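Local coordinates for Mlr6093 protein (Mesorhizobium loti, PDB 2QJ8) that probably hydrolyses ester bonds or non-peptide carbon–nitrogen bonds of linear amides as a zinc-dependent member of the succinylglutamate desuccinylase/aspartoacylase family, at residues 70-75 against 81-86; 282-287 against 322-327. All blocks are in the same frame, centred on the assembly; numbering follows the deposited sequence.

Interaction 1: residues 70-75 against 81-86; sequences KWLPEA and IIIVPE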
ATOM      1  N   LYS A  70     -18.679 -13.270  11.972  1.00 27.20           N
ATOM      2  CA  LYS A  70     -20.110 -13.200  11.671  1.00 30.27           C
ATOM      3  C   LYS A  70     -20.715 -14.428  10.960  1.00 30.90           C
ATOM      4  O   LYS A  70     -21.922 -14.676  11.084  1.00 30.88           O
ATOM      5  CB  LYS A  70     -20.404 -11.931  10.853  1.00 30.75           C
ATOM      6  CG  LYS A  70     -20.304 -10.649  11.666  1.00 37.60           C
ATOM      7  CD  LYS A  70     -20.614  -9.422  10.838  1.00 37.47           C
ATOM      8  N   TRP A  71     -19.888 -15.181  10.227  1.00 29.03           N
ATOM      9  CA  TRP A  71     -20.329 -16.323   9.415  1.00 27.26           C
ATOM     10  C   TRP A  71     -20.307 -17.650  10.138  1.00 26.40           C
ATOM     11  O   TRP A  71     -21.188 -18.471   9.920  1.00 26.58           O
ATOM     12  CB  TRP A  71     -19.473 -16.386   8.151  1.00 26.95           C
ATOM     13  CG  TRP A  71     -19.627 -17.561   7.260  1.00 28.33           C
ATOM     14  CD1 TRP A  71     -20.644 -17.809   6.394  1.00 32.45           C
ATOM     15  CD2 TRP A  71     -18.668 -18.598   7.055  1.00 27.89           C
ATOM     16  NE1 TRP A  71     -20.398 -18.959   5.687  1.00 32.09           N
ATOM     17  CE2 TRP A  71     -19.192 -19.468   6.077  1.00 31.65           C
ATOM     18  CE3 TRP A  71     -17.435 -18.891   7.620  1.00 28.13           C
ATOM     19  CZ2 TRP A  71     -18.513 -20.602   5.640  1.00 32.32           C
ATOM     20  CZ3 TRP A  71     -16.767 -20.037   7.196  1.00 28.93           C
ATOM     21  CH2 TRP A  71     -17.305 -20.866   6.217  1.00 32.89           C
ATOM     22  N   LEU A  72     -19.312 -17.856  10.997  1.00 23.72           N
ATOM     23  CA  LEU A  72     -19.182 -19.106  11.720  1.00 24.93           C
ATOM     24  C   LEU A  72     -20.311 -19.522  12.678  1.00 26.24           C
ATOM     25  O   LEU A  72     -20.494 -20.723  12.865  1.00 25.88           O
ATOM     26  CB  LEU A  72     -17.845 -19.167  12.449  1.00 26.28           C
ATOM     27  CG  LEU A  72     -16.646 -19.324  11.545  1.00 25.57           C
ATOM     28  CD1 LEU A  72     -15.423 -19.086  12.412  1.00 24.00           C
ATOM     29  CD2 LEU A  72     -16.629 -20.685  10.820  1.00 26.90           C
ATOM     30  N   PRO A  73     -21.006 -18.564  13.341  1.00 27.35           N
ATOM     31  CA  PRO A  73     -22.161 -18.976  14.133  1.00 29.13           C
ATOM     32  C   PRO A  73     -23.190 -19.856  13.396  1.00 29.37           C
ATOM     33  O   PRO A  73     -23.735 -20.742  14.043  1.00 28.56           O
ATOM     34  CB  PRO A  73     -22.768 -17.649  14.600  1.00 30.36           C
ATOM     35  CG  PRO A  73     -21.530 -16.738  14.736  1.00 30.25           C
ATOM     36  CD  PRO A  73     -20.704 -17.125  13.528  1.00 28.35           C
ATOM     37  N   GLU A  74     -23.452 -19.618  12.100  1.00 29.83           N
ATOM     38  CA  GLU A  74     -24.343 -20.476  11.297  1.00 30.11           C
ATOM     39  C   GLU A  74     -23.596 -21.617  10.559  1.00 29.37           C
ATOM     40  O   GLU A  74     -24.088 -22.745  10.521  1.00 32.85           O
ATOM     41  CB  GLU A  74     -25.207 -19.654  10.312  1.00 32.76           C
ATOM     42  CG  GLU A  74     -26.222 -18.692  10.982  1.00 41.72           C
ATOM     43  CD  GLU A  74     -27.304 -19.399  11.817  1.00 53.22           C
ATOM     44  OE1 GLU A  74     -28.183 -20.075  11.219  1.00 50.08           O
ATOM     45  OE2 GLU A  74     -27.289 -19.235  13.072  1.00 56.04           O
ATOM     46  N   ALA A  75     -22.410 -21.345  10.023  1.00 28.89           N
ATOM     47  CA  ALA A  75     -21.612 -22.319   9.262  1.00 27.11           C
ATOM     48  C   ALA A  75     -20.772 -23.357  10.030  1.00 28.41           C
ATOM     49  O   ALA A  75     -20.518 -24.424   9.480  1.00 26.82           O
ATOM     50  CB  ALA A  75     -20.706 -21.587   8.299  1.00 26.60           C
ATOM     51  N   ILE A  81     -13.425 -22.940  17.310  1.00 25.58           N
ATOM     52  CA  ILE A  81     -12.673 -21.954  16.529  1.00 24.64           C
ATOM     53  C   ILE A  81     -12.558 -20.694  17.351  1.00 25.90           C
ATOM     54  O   ILE A  81     -13.569 -20.127  17.781  1.00 24.80           O
ATOM     55  CB  ILE A  81     -13.324 -21.622  15.161  1.00 25.37           C
ATOM     56  CG1 ILE A  81     -13.421 -22.891  14.325  1.00 23.22           C
ATOM     57  CG2 ILE A  81     -12.458 -20.528  14.445  1.00 25.70           C
ATOM     58  CD1 ILE A  81     -14.194 -22.756  13.005  1.00 23.33           C
ATOM     59  N   ILE A  82     -11.322 -20.286  17.626  1.00 23.60           N
ATOM     60  CA  ILE A  82     -11.053 -19.063  18.353  1.00 22.55           C
ATOM     61  C   ILE A  82     -10.482 -18.078  17.316  1.00 24.15           C
ATOM     62  O   ILE A  82      -9.694 -18.474  16.472  1.00 23.55           O
ATOM     63  CB  ILE A  82     -10.003 -19.275  19.518  1.00 21.01           C
ATOM     64  CG1 ILE A  82     -10.464 -20.352  20.522  1.00 23.84           C
ATOM     65  CG2 ILE A  82      -9.767 -17.981  20.231  1.00 20.59           C
ATOM     66  CD1 ILE A  82      -9.348 -20.758  21.574  1.00 21.53           C
ATOM     67  N   ILE A  83     -10.913 -16.812  17.362  1.00 23.65           N
ATOM     68  CA  ILE A  83     -10.425 -15.777  16.423  1.00 22.18           C
ATOM     69  C   ILE A  83     -10.028 -14.509  17.152  1.00 23.97           C
ATOM     70  O   ILE A  83     -10.801 -14.023  17.997  1.00 23.18           O
ATOM     71  CB  ILE A  83     -11.475 -15.391  15.320  1.00 20.05           C
ATOM     72  CG1 ILE A  83     -11.947 -16.623  14.538  1.00 23.45           C
ATOM     73  CG2 ILE A  83     -10.877 -14.368  14.326  1.00 23.57           C
ATOM     74  CD1 ILE A  83     -13.139 -16.389  13.532  1.00 19.06           C
ATOM     75  N   VAL A  84      -8.813 -14.018  16.848  1.00 25.36           N
ATOM     76  CA  VAL A  84      -8.287 -12.741  17.374  0.50 26.35           C
ATOM     77  C   VAL A  84      -7.945 -11.902  16.127  1.00 24.97           C
ATOM     78  O   VAL A  84      -6.869 -12.041  15.551  1.00 26.62           O
ATOM     79  CB  VAL A  84      -7.121 -12.922  18.390  0.50 26.29           C
ATOM     80  CG1 VAL A  84      -6.089 -13.906  17.905  0.50 36.96           C
ATOM     81  CG2 VAL A  84      -6.498 -11.570  18.765  0.50 26.42           C
ATOM     82  N   PRO A  85      -8.912 -11.046  15.662  1.00 25.71           N
ATOM     83  CA  PRO A  85      -8.668 -10.317  14.407  1.00 25.85           C
ATOM     84  C   PRO A  85      -7.486  -9.392  14.338  1.00 25.03           C
ATOM     85  O   PRO A  85      -6.916  -9.296  13.258  1.00 24.15           O
ATOM     86  CB  PRO A  85     -10.024  -9.581  14.124  1.00 24.33           C
ATOM     87  CG  PRO A  85     -11.019 -10.401  14.879  1.00 27.93           C
ATOM     88  CD  PRO A  85     -10.256 -10.700  16.163  1.00 24.24           C
ATOM     89  N   GLU A  86      -7.086  -8.787  15.465  1.00 27.58           N
ATOM     90  CA  GLU A  86      -5.921  -7.902  15.541  1.00 28.81           C
ATOM     91  C   GLU A  86      -5.127  -8.240  16.790  1.00 26.62           C
ATOM     92  O   GLU A  86      -5.436  -7.736  17.873  1.00 28.92           O
ATOM     93  CB  GLU A  86      -6.307  -6.409  15.623  1.00 30.05           C
ATOM     94  CG  GLU A  86      -7.113  -5.852  14.475  1.00 30.32           C
ATOM     95  CD  GLU A  86      -8.606  -5.898  14.676  1.00 27.75           C
ATOM     96  OE1 GLU A  86      -9.104  -5.445  15.744  1.00 32.63           O
ATOM     97  OE2 GLU A  86      -9.313  -6.323  13.736  1.00 35.83           O
TER
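L72 meets I81 and I83 without any flat group taking part; the one ring close by, the indole of W71, has the methyl of A75, a turn further along the same helix, over one face, with CB 3.4 Å above the ring plane and displaced toward its rim. Across the contact itself, L72 drops its isobutyl fork onto the strand. CD1 lies 3.7 Å from I83 CD1, and CD2 lies 3.9 Å from I81 CD1. I81 CD1 sits equally close to both prongs, and I81 CG2 comes within 3.9 Å of L72 CD1. The L72 and I81 side chains run at about a right angle. Both isoleucines are stretched out (chi2 173° in I81, 172° in I83), which carries their CD1 methyls forward to the helix. I82, between them, points away and packs on V37 and L49, while I83 also reaches A65 and L68 of helix 60-75. This is the helix-on-sheet seam of a beta-alpha-beta unit formed by strand 47-52, helix 60-75 and strand 79-84. With methyl groups alone meeting and no hydrogen bond crossing, attachment here rests on dispersion and exclusion of water, a grip with little directional preference.

Interaction 2: residues 282-287 against 322-327; sequences DVVGVL and EVAILA
V284 presses one methyl against A324 and sets the other near L326. Its CG1 stands 3.6 Å from A324 CB, a close methyl-to-methyl touch, whereas CG2 is 4.3 Å from L326 CD2, a looser approach. The valine's torsion divides the work: CG1 is anti to the backbone N (chi1 166°) and takes the alanine, leaving CG2, beside that N, for the leucine. A324 and L326, two residues apart, point to the same side of their strand, with I325, between them, pointing the other way. L260 lies against both V284 and L326, and I311 also touches V284, so the valine is buried among apolar neighbours. The strands do not hydrogen-bond to each other; they belong to different sheets that pack face to face in the C-terminal beta-rich part of the chain. Each carries a classic beta bulge at the contact: V284 and G285 both oppose I300, and V323 and A324 both oppose L260. The helix-like backbone of V284 (psi -31°) fits the first position of such a bulge. Further out, backbone bonds tie V284 to I300 of strand 298-301 and to R271, just beyond the end of strand 266-270, and on the facing strand L326 O is hydrogen-bonded to T254 OG1.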
ATOM      1  N   ASP A 282      14.507 -11.881 -18.638  1.00 27.05           N
ATOM      2  CA  ASP A 282      13.551 -10.766 -18.737  1.00 25.77           C
ATOM      3  C   ASP A 282      13.765  -9.751 -17.632  1.00 27.48           C
ATOM      4  O   ASP A 282      14.060 -10.127 -16.489  1.00 24.18           O
ATOM      5  CB  ASP A 282      12.090 -11.241 -18.638  1.00 26.94           C
ATOM      6  CG  ASP A 282      11.564 -11.848 -19.920  1.00 28.41           C
ATOM      7  OD1 ASP A 282      12.280 -11.899 -20.932  1.00 29.56           O
ATOM      8  OD2 ASP A 282      10.394 -12.282 -19.911  1.00 30.11           O
ATOM      9  N   VAL A 283      13.599  -8.472 -17.976  1.00 26.61           N
ATOM     10  CA  VAL A 283      13.700  -7.389 -16.999  1.00 27.22           C
ATOM     11  C   VAL A 283      12.435  -7.451 -16.133  1.00 28.64           C
ATOM     12  O   VAL A 283      11.312  -7.352 -16.649  1.00 27.05           O
ATOM     13  CB  VAL A 283      13.835  -6.014 -17.682  1.00 26.82           C
ATOM     14  CG1 VAL A 283      13.827  -4.871 -16.654  1.00 26.63           C
ATOM     15  CG2 VAL A 283      15.116  -5.972 -18.546  1.00 23.87           C
ATOM     16  N   VAL A 284      12.638  -7.669 -14.837  1.00 25.57           N
ATOM     17  CA  VAL A 284      11.564  -7.753 -13.860  1.00 27.69           C
ATOM     18  C   VAL A 284      11.329  -6.362 -13.252  1.00 25.96           C
ATOM     19  O   VAL A 284      10.211  -6.031 -12.914  1.00 27.70           O
ATOM     20  CB  VAL A 284      11.843  -8.893 -12.820  1.00 27.48           C
ATOM     21  CG1 VAL A 284      10.938  -8.791 -11.607  1.00 31.04           C
ATOM     22  CG2 VAL A 284      11.696 -10.257 -13.516  1.00 24.37           C
ATOM     23  N   GLY A 285      12.382  -5.557 -13.149  1.00 25.91           N
ATOM     24  CA  GLY A 285      12.286  -4.199 -12.680  1.00 24.66           C
ATOM     25  C   GLY A 285      13.521  -3.412 -13.043  1.00 23.54           C
ATOM     26  O   GLY A 285      14.508  -3.967 -13.540  1.00 24.86           O
ATOM     27  N   VAL A 286      13.440  -2.112 -12.820  1.00 23.38           N
ATOM     28  CA  VAL A 286      14.507  -1.172 -13.119  0.50 22.81           C
ATOM     29  C   VAL A 286      14.825  -0.351 -11.862  1.00 23.24           C
ATOM     30  O   VAL A 286      13.915   0.003 -11.126  1.00 23.14           O
ATOM     31  CB  VAL A 286      14.073  -0.264 -14.298  0.50 23.12           C
ATOM     32  CG1 VAL A 286      15.012   0.909 -14.481  0.50 21.72           C
ATOM     33  CG2 VAL A 286      13.983  -1.080 -15.584  0.50 21.82           C
ATOM     34  N   LEU A 287      16.102  -0.048 -11.643  1.00 23.99           N
ATOM     35  CA  LEU A 287      16.528   0.741 -10.511  1.00 23.52           C
ATOM     36  C   LEU A 287      17.028   2.085 -11.038  1.00 21.47           C
ATOM     37  O   LEU A 287      17.922   2.151 -11.869  1.00 22.73           O
ATOM     38  CB  LEU A 287      17.618   0.000  -9.740  1.00 25.60           C
ATOM     39  CG  LEU A 287      18.082   0.565  -8.402  1.00 25.28           C
ATOM     40  CD1 LEU A 287      17.027   0.362  -7.332  1.00 22.23           C
ATOM     41  CD2 LEU A 287      19.356  -0.136  -8.013  1.00 33.96           C
ATOM     42  N   GLU A 322      15.485  -7.117  -1.345  1.00 30.95           N
ATOM     43  CA  GLU A 322      14.712  -8.011  -2.188  1.00 34.01           C
ATOM     44  C   GLU A 322      13.626  -7.186  -2.863  1.00 31.16           C
ATOM     45  O   GLU A 322      12.922  -6.425  -2.216  1.00 32.47           O
ATOM     46  CB  GLU A 322      14.095  -9.184  -1.386  1.00 34.44           C
ATOM     47  CG  GLU A 322      15.119 -10.207  -0.815  1.00 39.94           C
ATOM     48  CD  GLU A 322      14.456 -11.471  -0.180  1.00 43.00           C
ATOM     49  OE1 GLU A 322      13.250 -11.437   0.214  1.00 44.31           O
ATOM     50  OE2 GLU A 322      15.171 -12.500  -0.069  1.00 56.70           O
ATOM     51  N   VAL A 323      13.540  -7.302  -4.176  1.00 29.21           N
ATOM     52  CA  VAL A 323      12.567  -6.532  -4.950  1.00 26.30           C
ATOM     53  C   VAL A 323      11.552  -7.373  -5.677  1.00 22.52           C
ATOM     54  O   VAL A 323      10.545  -6.860  -6.063  1.00 23.44           O
ATOM     55  CB  VAL A 323      13.254  -5.540  -5.914  1.00 24.05           C
ATOM     56  CG1 VAL A 323      14.027  -4.506  -5.099  1.00 24.77           C
ATOM     57  CG2 VAL A 323      14.142  -6.268  -6.936  1.00 22.49           C
ATOM     58  N   ALA A 324      11.843  -8.650  -5.903  1.00 26.39           N
ATOM     59  CA  ALA A 324      10.911  -9.551  -6.552  1.00 26.15           C
ATOM     60  C   ALA A 324      11.157 -10.989  -6.087  1.00 25.82           C
ATOM     61  O   ALA A 324      12.301 -11.356  -5.773  1.00 27.91           O
ATOM     62  CB  ALA A 324      11.034  -9.426  -8.111  1.00 22.88           C
ATOM     63  N   ILE A 325      10.074 -11.763  -5.989  1.00 24.06           N
ATOM     64  CA  ILE A 325      10.156 -13.183  -5.654  0.50 24.03           C
ATOM     65  C   ILE A 325       9.520 -13.942  -6.801  1.00 24.77           C
ATOM     66  O   ILE A 325       8.322 -13.809  -7.065  1.00 24.84           O
ATOM     67  CB  ILE A 325       9.473 -13.538  -4.347  0.50 25.42           C
ATOM     68  CG1 ILE A 325      10.120 -12.747  -3.206  0.50 25.59           C
ATOM     69  CG2 ILE A 325       9.617 -15.043  -4.079  0.50 22.77           C
ATOM     70  CD1 ILE A 325       9.419 -12.910  -1.945  0.50 31.92           C
ATOM     71  N   LEU A 326      10.353 -14.703  -7.495  1.00 24.45           N
ATOM     72  CA  LEU A 326       9.949 -15.506  -8.631  1.00 26.33           C
ATOM     73  C   LEU A 326       9.821 -16.934  -8.095  1.00 26.54           C
ATOM     74  O   LEU A 326      10.373 -17.262  -7.047  1.00 26.24           O
ATOM     75  CB  LEU A 326      10.977 -15.385  -9.766  1.00 25.44           C
ATOM     76  CG  LEU A 326      10.911 -14.172 -10.711  1.00 29.49           C
ATOM     77  CD1 LEU A 326      10.384 -12.894 -10.104  1.00 23.96           C
ATOM     78  CD2 LEU A 326      12.254 -13.930 -11.421  1.00 27.57           C
ATOM     79  N   ALA A 327       9.020 -17.743  -8.767  1.00 26.43           N
ATOM     80  CA  ALA A 327       8.806 -19.127  -8.373  1.00 27.05           C
ATOM     81  C   ALA A 327       8.680 -19.998  -9.604  1.00 26.60           C
ATOM     82  O   ALA A 327       8.297 -19.528 -10.686  1.00 27.62           O
ATOM     83  CB  ALA A 327       7.566 -19.240  -7.504  1.00 25.69           C
TER

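In the fold
From the N terminus, interaction 1 comes first and closes a short connection: five residues separate its segments, and the contact ties the C-terminal end of helix 60-75 to strand 79-84. The chain then runs through further helices and strands to strand 250-261 and the beta-rich C-terminal part. There interaction 2 closes a longer, 34-residue loop that contains strands but no helix, bringing strand 283-288 of the four-stranded antiparallel sheet against strand 322-329. The two contacts follow in series, neither nested nor crossed, on opposite sides of the chain's centre, with their centres 38 Å apart. The second subunit packs beside 81-86, where its I267 and L293 meet E86 and P85, whereas no other chain touches interaction 2.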